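Local coordinates for TqaL (Neurospora crassa, PDB 7EEH), which belongs to the 2OG-Fe dioxygenase family of the cupin clan and binds an Fe (III) ion in the model, at residues 63-68 with 163-168; 59-64 with 121-126; 147-152 with 246-251. The protein carries 1 engineered substitution. All blocks are in the same frame, centred on the assembly; numbering follows the deposited sequence.

Contact 1. Residues 63-68 with 163-168; sequences NNLYSD and LFNLRT
Strand 158-170 runs through the large antiparallel sheet of this cupin-type fold, and residues 63-65, leading from the end of a 3-10 turn to the short, weakly bonded strand 66-68, lie over one face of it. L65 makes the apolar part of the contact. Its CG stands anti to the carbonyl carbon (chi1 -60°), and the two methyls come down along the strand backbone. CD1 sits 3.6 Å from the backbone N of R167 and also rests on R167 CB, while CD2 packs 3.5 Å from the carbonyl O of N165 and against the side chain of N165, which crosses L65 at about a right angle. R167 carries its charge further along: its chain leaves CB anti to the backbone N, bends at chi3 (-62°), and brings the guanidinium up to N63. There D270 of the adjacent strand 267-277 holds NE in a salt bridge, which probably helps to keep the NH1-NH2 end toward N63. The two planes are 66° apart, yet N63 OD1 lies in the guanidinium plane and accepts from both nitrogens. NH1 arrives on a lone pair at 3.3 Å from OD1; NH2, closer at 3.0 Å from the same OD1, comes in above the carbonyl plane.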
ATOM      1  N   ASN B  63      20.547  27.254 -11.610  1.00 23.59           N
ATOM      2  CA  ASN B  63      21.786  27.810 -12.146  1.00 26.34           C
ATOM      3  C   ASN B  63      21.545  28.844 -13.237  1.00 24.39           C
ATOM      4  O   ASN B  63      22.479  29.573 -13.592  1.00 23.09           O
ATOM      5  CB  ASN B  63      22.674  26.688 -12.702  1.00 26.64           C
ATOM      6  CG  ASN B  63      23.283  25.811 -11.605  1.00 31.04           C
ATOM      7  OD1 ASN B  63      23.529  26.268 -10.493  1.00 30.57           O
ATOM      8  ND2 ASN B  63      23.544  24.550 -11.932  1.00 31.40           N
ATOM      9  N   ASN B  64      20.327  28.921 -13.779  1.00 20.21           N
ATOM     10  CA  ASN B  64      20.007  29.784 -14.909  1.00 22.53           C
ATOM     11  C   ASN B  64      19.063  30.917 -14.535  1.00 21.88           C
ATOM     12  O   ASN B  64      18.371  31.455 -15.411  1.00 21.55           O
ATOM     13  CB  ASN B  64      19.410  28.957 -16.048  1.00 24.60           C
ATOM     14  CG  ASN B  64      20.423  28.052 -16.684  1.00 25.58           C
ATOM     15  OD1 ASN B  64      21.612  28.348 -16.661  1.00 26.13           O
ATOM     16  ND2 ASN B  64      19.964  26.943 -17.266  1.00 33.52           N
ATOM     17  N   LEU B  65      19.031  31.285 -13.260  1.00 18.92           N
ATOM     18  CA  LEU B  65      18.174  32.355 -12.774  1.00 21.87           C
ATOM     19  C   LEU B  65      18.772  33.707 -13.151  1.00 25.20           C
ATOM     20  O   LEU B  65      19.964  33.819 -13.449  1.00 24.44           O
ATOM     21  CB  LEU B  65      17.993  32.250 -11.262  1.00 20.51           C
ATOM     22  CG  LEU B  65      17.361  30.941 -10.784  1.00 19.83           C
ATOM     23  CD1 LEU B  65      17.390  30.839  -9.257  1.00 20.37           C
ATOM     24  CD2 LEU B  65      15.929  30.819 -11.303  1.00 21.10           C
ATOM     25  N   TYR B  66      17.916  34.728 -13.169  1.00 21.41           N
ATOM     26  CA  TYR B  66      18.317  36.061 -13.616  1.00 23.95           C
ATOM     27  C   TYR B  66      19.106  36.785 -12.530  1.00 29.89           C
ATOM     28  O   TYR B  66      18.805  36.657 -11.343  1.00 31.09           O
ATOM     29  CB  TYR B  66      17.090  36.889 -14.008  1.00 23.96           C
ATOM     30  CG  TYR B  66      17.419  38.070 -14.894  1.00 28.09           C
ATOM     31  CD1 TYR B  66      17.731  37.885 -16.238  1.00 29.25           C
ATOM     32  CD2 TYR B  66      17.452  39.367 -14.388  1.00 30.68           C
ATOM     33  CE1 TYR B  66      18.049  38.962 -17.062  1.00 26.82           C
ATOM     34  CE2 TYR B  66      17.776  40.464 -15.214  1.00 29.11           C
ATOM     35  CZ  TYR B  66      18.064  40.248 -16.545  1.00 28.47           C
ATOM     36  OH  TYR B  66      18.375  41.312 -17.377  1.00 29.44           O
ATOM     37  N   SER B  67      20.125  37.542 -12.952  1.00 28.89           N
ATOM     38  CA  SER B  67      21.008  38.305 -12.069  1.00 35.79           C
ATOM     39  C   SER B  67      20.889  39.794 -12.385  1.00 43.96           C
ATOM     40  O   SER B  67      21.176  40.215 -13.509  1.00 35.43           O
ATOM     41  CB  SER B  67      22.465  37.864 -12.222  1.00 34.98           C
ATOM     42  OG  SER B  67      22.589  36.460 -12.107  1.00 41.46           O
ATOM     43  N   ASP B  68      20.483  40.584 -11.389  1.00 48.23           N
ATOM     44  CA  ASP B  68      20.392  42.036 -11.483  1.00 48.56           C
ATOM     45  C   ASP B  68      21.453  42.661 -10.589  1.00 55.48           C
ATOM     46  O   ASP B  68      21.586  42.249  -9.430  1.00 55.98           O
ATOM     47  CB  ASP B  68      18.991  42.506 -11.053  1.00 54.34           C
ATOM     48  CG  ASP B  68      18.744  43.987 -11.320  1.00 58.48           C
ATOM     49  OD1 ASP B  68      19.702  44.787 -11.328  1.00 62.00           O
ATOM     50  OD2 ASP B  68      17.565  44.358 -11.496  1.00 56.02           O
ATOM     51  N   LEU B 163       4.718  31.978  -8.785  1.00 18.44           N
ATOM     52  CA  LEU B 163       5.814  31.067  -8.482  1.00 18.21           C
ATOM     53  C   LEU B 163       7.156  31.761  -8.686  1.00 19.85           C
ATOM     54  O   LEU B 163       7.428  32.268  -9.776  1.00 23.27           O
ATOM     55  CB  LEU B 163       5.728  29.812  -9.350  1.00 19.08           C
ATOM     56  CG  LEU B 163       6.892  28.962  -8.827  1.00 21.94           C
ATOM     57  CD1 LEU B 163       6.512  27.832  -7.944  1.00 25.89           C
ATOM     58  CD2 LEU B 163       7.870  28.570  -9.949  1.00 22.27           C
ATOM     59  N   PHE B 164       7.992  31.766  -7.648  1.00 17.93           N
ATOM     60  CA  PHE B 164       9.367  32.246  -7.734  1.00 19.89           C
ATOM     61  C   PHE B 164      10.342  31.084  -7.593  1.00 20.11           C
ATOM     62  O   PHE B 164      10.255  30.301  -6.638  1.00 19.42           O
ATOM     63  CB  PHE B 164       9.682  33.276  -6.649  1.00 20.50           C
ATOM     64  CG  PHE B 164       9.052  34.611  -6.877  1.00 24.97           C
ATOM     65  CD1 PHE B 164       7.715  34.807  -6.609  1.00 24.13           C
ATOM     66  CD2 PHE B 164       9.804  35.680  -7.346  1.00 27.39           C
ATOM     67  CE1 PHE B 164       7.124  36.046  -6.811  1.00 28.43           C
ATOM     68  CE2 PHE B 164       9.220  36.917  -7.552  1.00 28.52           C
ATOM     69  CZ  PHE B 164       7.879  37.097  -7.283  1.00 29.99           C
ATOM     70  N   ASN B 165      11.290  31.005  -8.511  1.00 18.44           N
ATOM     71  CA  ASN B 165      12.449  30.131  -8.371  1.00 18.03           C
ATOM     72  C   ASN B 165      13.593  31.043  -7.930  1.00 20.33           C
ATOM     73  O   ASN B 165      13.965  31.966  -8.657  1.00 21.65           O
ATOM     74  CB  ASN B 165      12.730  29.424  -9.691  1.00 18.77           C
ATOM     75  CG  ASN B 165      13.862  28.431  -9.606  1.00 20.93           C
ATOM     76  OD1 ASN B 165      14.477  28.226  -8.549  1.00 24.09           O
ATOM     77  ND2 ASN B 165      14.129  27.784 -10.716  1.00 18.87           N
ATOM     78  N   LEU B 166      14.104  30.831  -6.719  1.00 21.72           N
ATOM     79  CA  LEU B 166      14.903  31.844  -6.033  1.00 21.67           C
ATOM     80  C   LEU B 166      16.177  31.232  -5.467  1.00 24.57           C
ATOM     81  O   LEU B 166      16.121  30.261  -4.705  1.00 25.16           O
ATOM     82  CB  LEU B 166      14.081  32.504  -4.899  1.00 22.07           C
ATOM     83  CG  LEU B 166      14.832  33.365  -3.877  1.00 25.51           C
ATOM     84  CD1 LEU B 166      15.413  34.589  -4.545  1.00 28.88           C
ATOM     85  CD2 LEU B 166      13.940  33.779  -2.730  1.00 28.14           C
ATOM     86  N   ARG B 167      17.322  31.810  -5.824  1.00 21.51           N
ATOM     87  CA  ARG B 167      18.597  31.471  -5.202  1.00 23.87           C
ATOM     88  C   ARG B 167      19.046  32.667  -4.372  1.00 28.47           C
ATOM     89  O   ARG B 167      19.267  33.756  -4.918  1.00 29.27           O
ATOM     90  CB  ARG B 167      19.650  31.105  -6.254  1.00 22.39           C
ATOM     91  CG  ARG B 167      21.084  31.187  -5.743  1.00 26.51           C
ATOM     92  CD  ARG B 167      22.073  30.581  -6.729  1.00 24.74           C
ATOM     93  NE  ARG B 167      21.825  29.158  -6.953  1.00 23.29           N
ATOM     94  CZ  ARG B 167      22.413  28.434  -7.898  1.00 26.25           C
ATOM     95  NH1 ARG B 167      23.309  28.995  -8.713  1.00 21.89           N
ATOM     96  NH2 ARG B 167      22.105  27.148  -8.033  1.00 23.25           N
ATOM     97  N   THR B 168      19.142  32.483  -3.059  1.00 27.63           N
ATOM     98  CA  THR B 168      19.695  33.529  -2.207  1.00 31.89           C
ATOM     99  C   THR B 168      21.200  33.325  -2.081  1.00 32.05           C
ATOM    100  O   THR B 168      21.697  32.210  -2.213  1.00 30.09           O
ATOM    101  CB  THR B 168      19.043  33.536  -0.821  1.00 29.77           C
ATOM    102  OG1 THR B 168      19.334  32.310  -0.140  1.00 26.22           O
ATOM    103  CG2 THR B 168      17.528  33.719  -0.943  1.00 31.24           C
TER

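Contact 2. Residues 59-64 with 121-126; sequences QRVSNN and QDELQL
E123, on the first turn of the short helix 122-125, reaches across to the loop that follows helix 52-58 in this cupin-type dioxygenase fold. Its CG is anti to the backbone N and the chain stays extended beyond it, so the carboxylate arrives over V61 and next to N64. V61 and E123 lie alongside each other, pointing opposite ways: V61 CG2 lies 3.7 Å from E123 CD, and E123 OE2 sits 3.5 Å from V61 CA. The N64 side chain crosses that of E123 at about a right angle, the amide and carboxylate planes being 55° apart. On the buried side of this polar pair V61 turns to L124, the two side chains again crossing at about a right angle, with V61 CG2 3.9 Å from L124 CB. Both are buried; L124 continues inward onto L163 and N165 of strand 158-170, so the apolar part of the contact carries the helix down to the main sheet, while E123 and N64 close it on the exposed side. Backbone bonds shape both segments: N64 N donates to V61 O, and Q121, at the N-cap position, takes L124 N and Q125 N on its carbonyl O. The bond between the segments is nearly straight, 173° at the hydrogen: N64 ND2 donates, with the acceptor in its amide plane, to the syn lone pair of E123 OE1 at 2.9 Å.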
ATOM      1  N   GLN B  59      17.441  19.891  -9.988  1.00 22.56           N
ATOM      2  CA  GLN B  59      18.546  20.323  -9.143  1.00 23.51           C
ATOM      3  C   GLN B  59      19.550  21.221  -9.865  1.00 25.20           C
ATOM      4  O   GLN B  59      20.508  21.681  -9.233  1.00 21.82           O
ATOM      5  CB  GLN B  59      19.233  19.092  -8.559  1.00 25.26           C
ATOM      6  CG  GLN B  59      18.319  18.440  -7.541  1.00 27.66           C
ATOM      7  CD  GLN B  59      18.842  17.148  -6.995  1.00 30.14           C
ATOM      8  OE1 GLN B  59      19.638  17.139  -6.065  1.00 35.96           O
ATOM      9  NE2 GLN B  59      18.369  16.043  -7.546  1.00 33.33           N
ATOM     10  N   ARG B  60      19.337  21.497 -11.157  1.00 22.56           N
ATOM     11  CA  ARG B  60      20.207  22.361 -11.939  1.00 25.93           C
ATOM     12  C   ARG B  60      19.531  23.623 -12.458  1.00 26.41           C
ATOM     13  O   ARG B  60      20.239  24.544 -12.883  1.00 26.31           O
ATOM     14  CB  ARG B  60      20.767  21.605 -13.155  1.00 27.62           C
ATOM     15  CG  ARG B  60      21.571  20.372 -12.820  1.00 33.08           C
ATOM     16  CD  ARG B  60      21.881  19.596 -14.098  1.00 36.70           C
ATOM     17  NE  ARG B  60      22.024  18.170 -13.814  1.00 47.90           N
ATOM     18  CZ  ARG B  60      21.246  17.215 -14.321  1.00 43.91           C
ATOM     19  NH1 ARG B  60      20.265  17.521 -15.167  1.00 36.70           N
ATOM     20  NH2 ARG B  60      21.468  15.946 -13.995  1.00 47.55           N
ATOM     21  N   VAL B  61      18.199  23.688 -12.456  1.00 23.81           N
ATOM     22  CA  VAL B  61      17.505  24.798 -13.107  1.00 24.80           C
ATOM     23  C   VAL B  61      17.808  26.131 -12.418  1.00 25.01           C
ATOM     24  O   VAL B  61      17.786  27.195 -13.060  1.00 25.00           O
ATOM     25  CB  VAL B  61      15.988  24.506 -13.163  1.00 24.29           C
ATOM     26  CG1 VAL B  61      15.396  24.410 -11.760  1.00 24.54           C
ATOM     27  CG2 VAL B  61      15.267  25.561 -13.988  1.00 23.69           C
ATOM     28  N   SER B  62      18.123  26.101 -11.122  1.00 20.44           N
ATOM     29  CA  SER B  62      18.414  27.331 -10.397  1.00 22.37           C
ATOM     30  C   SER B  62      19.723  27.975 -10.849  1.00 24.52           C
ATOM     31  O   SER B  62      19.993  29.128 -10.483  1.00 25.75           O
ATOM     32  CB  SER B  62      18.480  27.035  -8.903  1.00 17.88           C
ATOM     33  OG  SER B  62      17.199  26.638  -8.420  1.00 23.17           O
ATOM     34  N   ASN B  63      20.547  27.254 -11.610  1.00 23.59           N
ATOM     35  CA  ASN B  63      21.786  27.810 -12.146  1.00 26.34           C
ATOM     36  C   ASN B  63      21.545  28.844 -13.237  1.00 24.39           C
ATOM     37  O   ASN B  63      22.479  29.573 -13.592  1.00 23.09           O
ATOM     38  CB  ASN B  63      22.674  26.688 -12.702  1.00 26.64           C
ATOM     39  CG  ASN B  63      23.283  25.811 -11.605  1.00 31.04           C
ATOM     40  OD1 ASN B  63      23.529  26.268 -10.493  1.00 30.57           O
ATOM     41  ND2 ASN B  63      23.544  24.550 -11.932  1.00 31.40           N
ATOM     42  N   ASN B  64      20.327  28.921 -13.779  1.00 20.21           N
ATOM     43  CA  ASN B  64      20.007  29.784 -14.909  1.00 22.53           C
ATOM     44  C   ASN B  64      19.063  30.917 -14.535  1.00 21.88           C
ATOM     45  O   ASN B  64      18.371  31.455 -15.411  1.00 21.55           O
ATOM     46  CB  ASN B  64      19.410  28.957 -16.048  1.00 24.60           C
ATOM     47  CG  ASN B  64      20.423  28.052 -16.684  1.00 25.58           C
ATOM     48  OD1 ASN B  64      21.612  28.348 -16.661  1.00 26.13           O
ATOM     49  ND2 ASN B  64      19.964  26.943 -17.266  1.00 33.52           N
ATOM     50  N   GLN B 121      11.144  30.046 -17.401  1.00 23.09           N
ATOM     51  CA  GLN B 121      11.314  29.551 -18.765  1.00 23.77           C
ATOM     52  C   GLN B 121      10.811  28.116 -18.904  1.00 28.55           C
ATOM     53  O   GLN B 121      10.457  27.445 -17.931  1.00 23.65           O
ATOM     54  CB  GLN B 121      12.783  29.649 -19.194  1.00 24.75           C
ATOM     55  CG  GLN B 121      13.317  31.081 -19.234  1.00 22.56           C
ATOM     56  CD  GLN B 121      12.599  31.914 -20.291  1.00 29.06           C
ATOM     57  OE1 GLN B 121      12.544  31.528 -21.456  1.00 28.10           O
ATOM     58  NE2 GLN B 121      12.021  33.046 -19.881  1.00 28.65           N
ATOM     59  N   ASP B 122      10.780  27.641 -20.154  1.00 29.41           N
ATOM     60  CA  ASP B 122      10.352  26.266 -20.393  1.00 26.44           C
ATOM     61  C   ASP B 122      11.222  25.269 -19.634  1.00 26.29           C
ATOM     62  O   ASP B 122      10.735  24.197 -19.238  1.00 25.41           O
ATOM     63  CB  ASP B 122      10.361  25.964 -21.895  1.00 30.14           C
ATOM     64  CG  ASP B 122       9.095  26.435 -22.594  1.00 33.18           C
ATOM     65  OD1 ASP B 122       8.104  26.769 -21.896  1.00 28.90           O
ATOM     66  OD2 ASP B 122       9.080  26.464 -23.844  1.00 37.65           O
ATOM     67  N   GLU B 123      12.499  25.615 -19.397  1.00 23.08           N
ATOM     68  CA  GLU B 123      13.387  24.742 -18.630  1.00 23.93           C
ATOM     69  C   GLU B 123      12.738  24.298 -17.323  1.00 25.17           C
ATOM     70  O   GLU B 123      12.834  23.130 -16.942  1.00 25.05           O
ATOM     71  CB  GLU B 123      14.713  25.443 -18.329  1.00 23.14           C
ATOM     72  CG  GLU B 123      15.753  24.495 -17.752  1.00 27.05           C
ATOM     73  CD  GLU B 123      17.003  25.184 -17.235  1.00 28.44           C
ATOM     74  OE1 GLU B 123      17.170  26.402 -17.458  1.00 27.26           O
ATOM     75  OE2 GLU B 123      17.824  24.490 -16.593  1.00 30.35           O
ATOM     76  N   LEU B 124      12.070  25.217 -16.628  1.00 23.52           N
ATOM     77  CA  LEU B 124      11.393  24.882 -15.379  1.00 24.26           C
ATOM     78  C   LEU B 124       9.967  24.409 -15.635  1.00 20.76           C
ATOM     79  O   LEU B 124       9.601  23.302 -15.228  1.00 21.82           O
ATOM     80  CB  LEU B 124      11.385  26.077 -14.413  1.00 21.02           C
ATOM     81  CG  LEU B 124      10.693  25.811 -13.059  1.00 20.99           C
ATOM     82  CD1 LEU B 124      11.337  24.641 -12.335  1.00 19.41           C
ATOM     83  CD2 LEU B 124      10.711  27.038 -12.185  1.00 19.94           C
ATOM     84  N   GLN B 125       9.160  25.226 -16.323  1.00 20.39           N
ATOM     85  CA  GLN B 125       7.724  24.967 -16.365  1.00 22.44           C
ATOM     86  C   GLN B 125       7.350  23.756 -17.215  1.00 26.47           C
ATOM     87  O   GLN B 125       6.245  23.246 -17.070  1.00 24.00           O
ATOM     88  CB  GLN B 125       6.974  26.215 -16.844  1.00 23.72           C
ATOM     89  CG  GLN B 125       7.129  26.547 -18.327  1.00 24.36           C
ATOM     90  CD  GLN B 125       6.081  27.546 -18.793  1.00 26.13           C
ATOM     91  OE1 GLN B 125       5.272  28.024 -17.998  1.00 25.51           O
ATOM     92  NE2 GLN B 125       6.105  27.885 -20.079  1.00 29.94           N
ATOM     93  N   LEU B 126       8.227  23.263 -18.088  1.00 26.56           N
ATOM     94  CA  LEU B 126       7.949  21.998 -18.762  1.00 25.14           C
ATOM     95  C   LEU B 126       8.618  20.805 -18.076  1.00 26.24           C
ATOM     96  O   LEU B 126       8.495  19.674 -18.554  1.00 27.21           O
ATOM     97  CB  LEU B 126       8.371  22.070 -20.236  1.00 30.41           C
ATOM     98  CG  LEU B 126       7.687  23.154 -21.086  1.00 28.97           C
ATOM     99  CD1 LEU B 126       7.994  22.976 -22.589  1.00 31.36           C
ATOM    100  CD2 LEU B 126       6.182  23.206 -20.847  1.00 29.07           C
TER

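Contact 3. Residues 147-152 with 246-251; sequences THRPRL and LVDTEN
T147 opens the contact with its backbone. Its N-H donates to E250 OE2 at 3.2 Å, on the anti lone pair of the carboxylate, and because T147 OG1 lies beside the backbone N (chi1 -53°) the hydroxyl gives the same oxygen a second, weak bond. E250 reaches that point with CG anti to its carbonyl carbon and the chain extended beyond; the two side chains cross obliquely, and T147 OG1 also rests 3.4 Å from E250 CG. The other carboxylate oxygen, OE1, is held by R32 in a salt bridge, so the group is pinned from two sides. At the carbonyl end of T147 a water bridges the segments, donating to T147 O at 2.8 Å and accepting from T249 OG1 at 2.9 Å. The segment 246-251 is where strand 243-247 leaves the main antiparallel sheet of the cupin fold and turns toward strand 252-255; E250 N and N251 ND2 both donate to V247 O in that turn. H148 faces away and stacks its ring on Y154. R149 then comes back, extended from CG to NE, and lays one guanidinium face on T249 CG2, which stands 3.2 Å above the plane and offset toward its rim. At the guanidinium edge NH2 forms a salt bridge with D248 OD2 at 3.0 Å, the bond itself weak (131° at the hydrogen). Both groups have stronger partners in V188, whose O takes R149 NE and whose N donates to D248 OD2. D248 OD1 accepts from the backbone N of D186, an iron ligand, so D248 is a second-shell residue to the metal. Past R149 the chain makes a type I turn, closed by L152 N donating to R149 O at 3.1 Å.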
ATOM      1  N   THR B 147      -9.864  31.080   6.193  1.00 26.25           N
ATOM      2  CA  THR B 147     -10.244  32.473   6.411  1.00 25.04           C
ATOM      3  C   THR B 147     -10.231  33.258   5.101  1.00 29.80           C
ATOM      4  O   THR B 147      -9.259  33.211   4.346  1.00 26.29           O
ATOM      5  CB  THR B 147      -9.277  33.117   7.401  1.00 28.79           C
ATOM      6  OG1 THR B 147      -9.202  32.312   8.578  1.00 28.64           O
ATOM      7  CG2 THR B 147      -9.738  34.527   7.776  1.00 30.63           C
ATOM      8  N   HIS B 148     -11.304  33.996   4.832  1.00 26.76           N
ATOM      9  CA  HIS B 148     -11.424  34.736   3.580  1.00 27.59           C
ATOM     10  C   HIS B 148     -10.863  36.150   3.723  1.00 28.64           C
ATOM     11  O   HIS B 148     -11.352  36.935   4.541  1.00 30.26           O
ATOM     12  CB  HIS B 148     -12.878  34.768   3.133  1.00 29.30           C
ATOM     13  CG  HIS B 148     -13.339  33.477   2.540  1.00 25.94           C
ATOM     14  ND1 HIS B 148     -14.533  33.345   1.869  1.00 26.16           N
ATOM     15  CD2 HIS B 148     -12.752  32.256   2.510  1.00 26.04           C
ATOM     16  CE1 HIS B 148     -14.665  32.097   1.453  1.00 31.36           C
ATOM     17  NE2 HIS B 148     -13.598  31.416   1.830  1.00 28.26           N
ATOM     18  N   ARG B 149      -9.835  36.473   2.930  1.00 26.08           N
ATOM     19  CA  ARG B 149      -9.333  37.849   2.893  1.00 26.27           C
ATOM     20  C   ARG B 149     -10.380  38.737   2.237  1.00 27.11           C
ATOM     21  O   ARG B 149     -10.864  38.404   1.151  1.00 24.57           O
ATOM     22  CB  ARG B 149      -8.019  37.951   2.112  1.00 24.23           C
ATOM     23  CG  ARG B 149      -6.822  37.285   2.761  1.00 24.91           C
ATOM     24  CD  ARG B 149      -5.510  37.706   2.106  1.00 22.96           C
ATOM     25  NE  ARG B 149      -4.384  36.940   2.631  1.00 22.00           N
ATOM     26  CZ  ARG B 149      -3.801  37.196   3.790  1.00 23.68           C
ATOM     27  NH1 ARG B 149      -4.227  38.212   4.528  1.00 25.15           N
ATOM     28  NH2 ARG B 149      -2.800  36.442   4.215  1.00 21.90           N
ATOM     29  N   PRO B 150     -10.757  39.863   2.858  1.00 26.19           N
ATOM     30  CA  PRO B 150     -11.807  40.710   2.271  1.00 27.43           C
ATOM     31  C   PRO B 150     -11.508  41.205   0.873  1.00 29.95           C
ATOM     32  O   PRO B 150     -12.443  41.422   0.099  1.00 28.29           O
ATOM     33  CB  PRO B 150     -11.907  41.874   3.266  1.00 29.28           C
ATOM     34  CG  PRO B 150     -11.553  41.253   4.566  1.00 33.41           C
ATOM     35  CD  PRO B 150     -10.450  40.261   4.242  1.00 27.59           C
ATOM     36  N   ARG B 151     -10.241  41.376   0.504  1.00 30.63           N
ATOM     37  CA  ARG B 151      -9.956  41.952  -0.803  1.00 33.72           C
ATOM     38  C   ARG B 151     -10.000  40.931  -1.928  1.00 34.01           C
ATOM     39  O   ARG B 151      -9.803  41.310  -3.082  1.00 29.63           O
ATOM     40  CB  ARG B 151      -8.594  42.663  -0.786  1.00 34.76           C
ATOM     41  CG  ARG B 151      -7.398  41.728  -0.739  1.00 38.63           C
ATOM     42  CD  ARG B 151      -6.067  42.490  -0.724  1.00 41.77           C
ATOM     43  NE  ARG B 151      -5.162  42.057  -1.792  1.00 43.42           N
ATOM     44  CZ  ARG B 151      -4.273  41.068  -1.670  1.00 48.81           C
ATOM     45  NH1 ARG B 151      -4.167  40.394  -0.526  1.00 40.24           N
ATOM     46  NH2 ARG B 151      -3.484  40.747  -2.693  1.00 48.20           N
ATOM     47  N   LEU B 152     -10.276  39.658  -1.641  1.00 28.22           N
ATOM     48  CA  LEU B 152     -10.217  38.622  -2.656  1.00 27.83           C
ATOM     49  C   LEU B 152     -11.590  38.003  -2.877  1.00 28.14           C
ATOM     50  O   LEU B 152     -12.481  38.104  -2.034  1.00 30.20           O
ATOM     51  CB  LEU B 152      -9.209  37.537  -2.270  1.00 30.55           C
ATOM     52  CG  LEU B 152      -7.794  38.044  -2.004  1.00 29.53           C
ATOM     53  CD1 LEU B 152      -6.897  36.889  -1.599  1.00 23.65           C
ATOM     54  CD2 LEU B 152      -7.261  38.755  -3.240  1.00 29.98           C
ATOM     55  N   LEU B 246       1.559  25.994   4.019  1.00 17.82           N
ATOM     56  CA  LEU B 246       0.912  26.637   5.161  1.00 19.57           C
ATOM     57  C   LEU B 246      -0.266  27.484   4.701  1.00 19.78           C
ATOM     58  O   LEU B 246      -0.251  28.055   3.610  1.00 18.30           O
ATOM     59  CB  LEU B 246       1.892  27.507   5.965  1.00 19.98           C
ATOM     60  CG  LEU B 246       2.637  28.670   5.299  1.00 22.84           C
ATOM     61  CD1 LEU B 246       1.812  29.958   5.290  1.00 20.03           C
ATOM     62  CD2 LEU B 246       3.952  28.899   6.020  1.00 23.10           C
ATOM     63  N   VAL B 247      -1.286  27.563   5.555  1.00 18.98           N
ATOM     64  CA  VAL B 247      -2.435  28.436   5.319  1.00 20.60           C
ATOM     65  C   VAL B 247      -2.013  29.847   5.711  1.00 21.29           C
ATOM     66  O   VAL B 247      -1.771  30.125   6.885  1.00 22.47           O
ATOM     67  CB  VAL B 247      -3.665  27.981   6.109  1.00 20.04           C
ATOM     68  CG1 VAL B 247      -4.843  28.987   5.925  1.00 18.23           C
ATOM     69  CG2 VAL B 247      -4.065  26.573   5.680  1.00 18.11           C
ATOM     70  N   ASP B 248      -1.889  30.734   4.720  1.00 20.43           N
ATOM     71  CA  ASP B 248      -1.195  32.002   4.941  1.00 21.99           C
ATOM     72  C   ASP B 248      -2.036  32.995   5.736  1.00 23.03           C
ATOM     73  O   ASP B 248      -1.485  33.937   6.321  1.00 22.23           O
ATOM     74  CB  ASP B 248      -0.800  32.615   3.594  1.00 21.74           C
ATOM     75  CG  ASP B 248       0.014  33.902   3.744  1.00 23.30           C
ATOM     76  OD1 ASP B 248       1.061  33.880   4.423  1.00 22.90           O
ATOM     77  OD2 ASP B 248      -0.409  34.932   3.182  1.00 24.30           O
ATOM     78  N   THR B 249      -3.353  32.797   5.767  1.00 26.26           N
ATOM     79  CA  THR B 249      -4.274  33.659   6.489  1.00 22.89           C
ATOM     80  C   THR B 249      -4.435  33.273   7.953  1.00 28.57           C
ATOM     81  O   THR B 249      -5.015  34.046   8.721  1.00 27.18           O
ATOM     82  CB  THR B 249      -5.648  33.628   5.816  1.00 24.90           C
ATOM     83  OG1 THR B 249      -6.017  32.267   5.580  1.00 24.21           O
ATOM     84  CG2 THR B 249      -5.615  34.360   4.485  1.00 21.05           C
ATOM     85  N   GLU B 250      -3.940  32.113   8.365  1.00 24.00           N
ATOM     86  CA  GLU B 250      -4.153  31.655   9.733  1.00 29.41           C
ATOM     87  C   GLU B 250      -2.859  31.417  10.488  1.00 28.95           C
ATOM     88  O   GLU B 250      -2.909  31.035  11.662  1.00 35.22           O
ATOM     89  CB  GLU B 250      -5.008  30.378   9.739  1.00 28.24           C
ATOM     90  CG  GLU B 250      -6.337  30.577   9.047  1.00 27.14           C
ATOM     91  CD  GLU B 250      -7.047  29.279   8.774  1.00 26.87           C
ATOM     92  OE1 GLU B 250      -6.753  28.293   9.486  1.00 26.92           O
ATOM     93  OE2 GLU B 250      -7.870  29.248   7.832  1.00 28.11           O
ATOM     94  N   ASN B 251      -1.711  31.635   9.845  1.00 27.27           N
ATOM     95  CA  ASN B 251      -0.382  31.540  10.435  1.00 30.82           C
ATOM     96  C   ASN B 251       0.399  32.780  10.054  1.00 26.92           C
ATOM     97  O   ASN B 251       0.122  33.404   9.030  1.00 29.00           O
ATOM     98  CB  ASN B 251       0.438  30.351   9.920  1.00 32.81           C
ATOM     99  CG  ASN B 251      -0.232  29.032  10.138  1.00 34.57           C
ATOM    100  OD1 ASN B 251      -0.100  28.438  11.204  1.00 36.99           O
ATOM    101  ND2 ASN B 251      -0.940  28.542   9.117  1.00 24.89           N
TER
HETATM  102  O   HOH W   1      -7.288  31.782   3.037  1.00 23.73           O

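In the fold
Contacts 1 and 2 are neighbours, with centres about 10 Å apart, and share N63 and N64; contact 3 lies on the opposite side of the chain's centre, about 27 Å from contact 1 and about 30 Å from contact 2, centre to centre. The first two both begin in residues 59-68, and they meet directly where N165 packs on V61 and L124. Contact 3 follows contact 2 along the chain but alternates with contact 1. Contacts 1 and 3 reach the same large antiparallel sheet, by strands 158-170 and 243-247. Contacts 1 and 2 thus tie the 59-68 region to strand 158-170 and helix 122-125, whereas contact 3 adjoins the iron site through D248 and probably helps to order its surroundings.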